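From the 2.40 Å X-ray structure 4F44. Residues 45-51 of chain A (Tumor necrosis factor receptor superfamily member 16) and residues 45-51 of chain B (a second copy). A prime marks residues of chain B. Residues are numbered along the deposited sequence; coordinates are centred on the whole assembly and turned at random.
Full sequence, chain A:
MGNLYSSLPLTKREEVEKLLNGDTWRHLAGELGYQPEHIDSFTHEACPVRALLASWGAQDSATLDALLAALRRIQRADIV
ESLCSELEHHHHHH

Chain A, residues 45-51: EACPVRA
Chain B (45-51) EACPVRA

The two copies of the 45-51 segment meet in a nearly symmetric arrangement centred on Cys47 and Cys47′, whose CA atoms lie 4.0 Å apart. Register runs in opposite senses from this point, pairing Ala46 with Val49′ and Val49 with Ala46′ at CA separations of 5.5 Å. In each chain an extended Glu45 (phi/psi near -80/158) leads into Ala46 (about -70/-24) and Cys47 (-142/73), the N-cap residue, after which residues 48-51 adopt helical angles.

A disulfide links the chains covalently, with Cys47 SG 2.0 Å from Cys47′ SG, both chi1 angles at -168° (t) and chi3 at -117°. Two reciprocal backbone hydrogen bonds accompany it: Val49′ N donates to Ala46 O and Val49 N to Ala46′ O, each at 3.2 Å, with N-H...O angles of 154° and 162°. First-turn amides of a helix have no preceding turn to supply carbonyls, so here the partner chain provides the acceptor for Val49 and Val49′. Within each chain, Cys47 O accepts from Ala51 N and Cys47′ O from Ala51′ N, both at 3.1 Å; Cys47 O also receives a weak bond from Arg50 N at 3.0 Å. Pro48 N, 3.5 Å from Ala46′ O, has no hydrogen to share.

Apolar contacts close around these bonds. Val49 and Val49′ point toward the opposing segment in the p rotamer, placing Val49 CG1 3.8 Å from Ala46′ CB and Val49′ CG1 3.7 Å from Ala46 CB. The prolines, both C-gamma exo, meet with Pro48 CD 3.4 Å from Pro48′ CD.

Arg50 and Arg50′ (t, t, m) start sideways, but their ends approach one another. Arg50 NH2 and Arg50′ NH2 are modelled 2.2 Å apart, a clash between like charges rather than a bond; both atoms have hydrogen bonds elsewhere in the structure.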

# COMPACT_ATOMS: atom_id res chain seq x y z
N GLU A 45 9.25 -2.84 -0.99
CA GLU A 45 8.37 -2.46 0.09
C GLU A 45 7.08 -3.26 -0.07
O GLU A 45 6.78 -3.75 -1.16
CB GLU A 45 8.07 -0.96 0.00
CG GLU A 45 9.31 -0.06 0.08
CD GLU A 45 10.03 -0.17 1.39
OE1 GLU A 45 9.40 -0.59 2.39
OE2 GLU A 45 11.25 0.11 1.42
N ALA A 46 6.34 -3.41 1.03
CA ALA A 46 5.07 -4.11 1.00
C ALA A 46 4.05 -3.30 0.20
O ALA A 46 3.10 -3.87 -0.35
CB ALA A 46 4.56 -4.33 2.42
N CYS A 47 4.26 -1.99 0.15
CA CYS A 47 3.34 -1.06 -0.48
C CYS A 47 4.13 0.04 -1.19
O CYS A 47 4.23 1.17 -0.69
CB CYS A 47 2.43 -0.45 0.59
SG CYS A 47 1.04 0.45 -0.10
N PRO A 48 4.75 -0.30 -2.33
CA PRO A 48 5.65 0.62 -3.02
C PRO A 48 5.09 2.03 -3.17
O PRO A 48 5.81 3.00 -2.95
CB PRO A 48 5.83 -0.05 -4.41
CG PRO A 48 5.64 -1.51 -4.14
CD PRO A 48 4.57 -1.56 -3.08
N VAL A 49 3.81 2.15 -3.54
CA VAL A 49 3.24 3.46 -3.80
C VAL A 49 3.20 4.33 -2.54
O VAL A 49 3.52 5.53 -2.60
CB VAL A 49 1.86 3.39 -4.51
CG1 VAL A 49 0.77 2.72 -3.62
CG2 VAL A 49 1.41 4.79 -4.96
N ARG A 50 2.88 3.74 -1.40
CA ARG A 50 2.84 4.51 -0.15
C ARG A 50 4.24 4.94 0.25
O ARG A 50 4.47 6.08 0.63
CB ARG A 50 2.21 3.69 0.97
CG ARG A 50 2.03 4.46 2.31
CD ARG A 50 1.44 3.56 3.41
NE ARG A 50 0.15 3.02 3.02
CZ ARG A 50 -0.25 1.75 3.20
NH1 ARG A 50 0.55 0.84 3.78
NH2 ARG A 50 -1.46 1.39 2.79
N ALA A 51 5.19 4.01 0.13
CA ALA A 51 6.56 4.24 0.57
C ALA A 51 7.19 5.32 -0.29
O ALA A 51 7.82 6.23 0.24
CB ALA A 51 7.37 2.95 0.48
N GLU B 45 0.32 -4.98 -8.40
CA GLU B 45 -0.50 -3.92 -7.82
C GLU B 45 0.43 -2.87 -7.24
O GLU B 45 1.59 -3.14 -6.98
CB GLU B 45 -1.43 -4.48 -6.73
CG GLU B 45 -2.50 -5.51 -7.19
CD GLU B 45 -3.35 -5.04 -8.36
OE1 GLU B 45 -3.51 -3.81 -8.56
OE2 GLU B 45 -3.86 -5.91 -9.10
N ALA B 46 -0.08 -1.66 -7.06
CA ALA B 46 0.75 -0.58 -6.53
C ALA B 46 1.04 -0.80 -5.04
O ALA B 46 2.01 -0.25 -4.51
CB ALA B 46 0.07 0.77 -6.76
N CYS B 47 0.18 -1.59 -4.40
CA CYS B 47 0.28 -1.85 -2.97
C CYS B 47 -0.07 -3.30 -2.72
O CYS B 47 -1.18 -3.60 -2.28
CB CYS B 47 -0.68 -0.93 -2.20
SG CYS B 47 -0.40 -0.93 -0.39
N PRO B 48 0.85 -4.22 -3.07
CA PRO B 48 0.54 -5.64 -3.04
C PRO B 48 -0.08 -6.08 -1.73
O PRO B 48 -1.01 -6.91 -1.73
CB PRO B 48 1.94 -6.30 -3.21
CG PRO B 48 2.69 -5.34 -4.03
CD PRO B 48 2.24 -3.98 -3.49
N VAL B 49 0.40 -5.56 -0.61
CA VAL B 49 -0.04 -6.08 0.67
C VAL B 49 -1.52 -5.76 0.90
O VAL B 49 -2.30 -6.62 1.34
CB VAL B 49 0.86 -5.64 1.86
CG1 VAL B 49 0.87 -4.10 2.04
CG2 VAL B 49 0.39 -6.32 3.15
N ARG B 50 -1.91 -4.53 0.56
CA ARG B 50 -3.30 -4.12 0.73
C ARG B 50 -4.20 -4.93 -0.20
O ARG B 50 -5.24 -5.45 0.22
CB ARG B 50 -3.46 -2.63 0.46
CG ARG B 50 -4.90 -2.11 0.69
CD ARG B 50 -5.09 -0.66 0.23
NE ARG B 50 -4.28 0.29 0.99
CZ ARG B 50 -3.44 1.17 0.44
NH1 ARG B 50 -3.19 1.15 -0.87
NH2 ARG B 50 -2.86 2.10 1.20
N ALA B 51 -3.76 -5.10 -1.44
CA ALA B 51 -4.58 -5.78 -2.45
C ALA B 51 -4.75 -7.25 -2.08
O ALA B 51 -5.85 -7.79 -2.14
CB ALA B 51 -3.96 -5.61 -3.85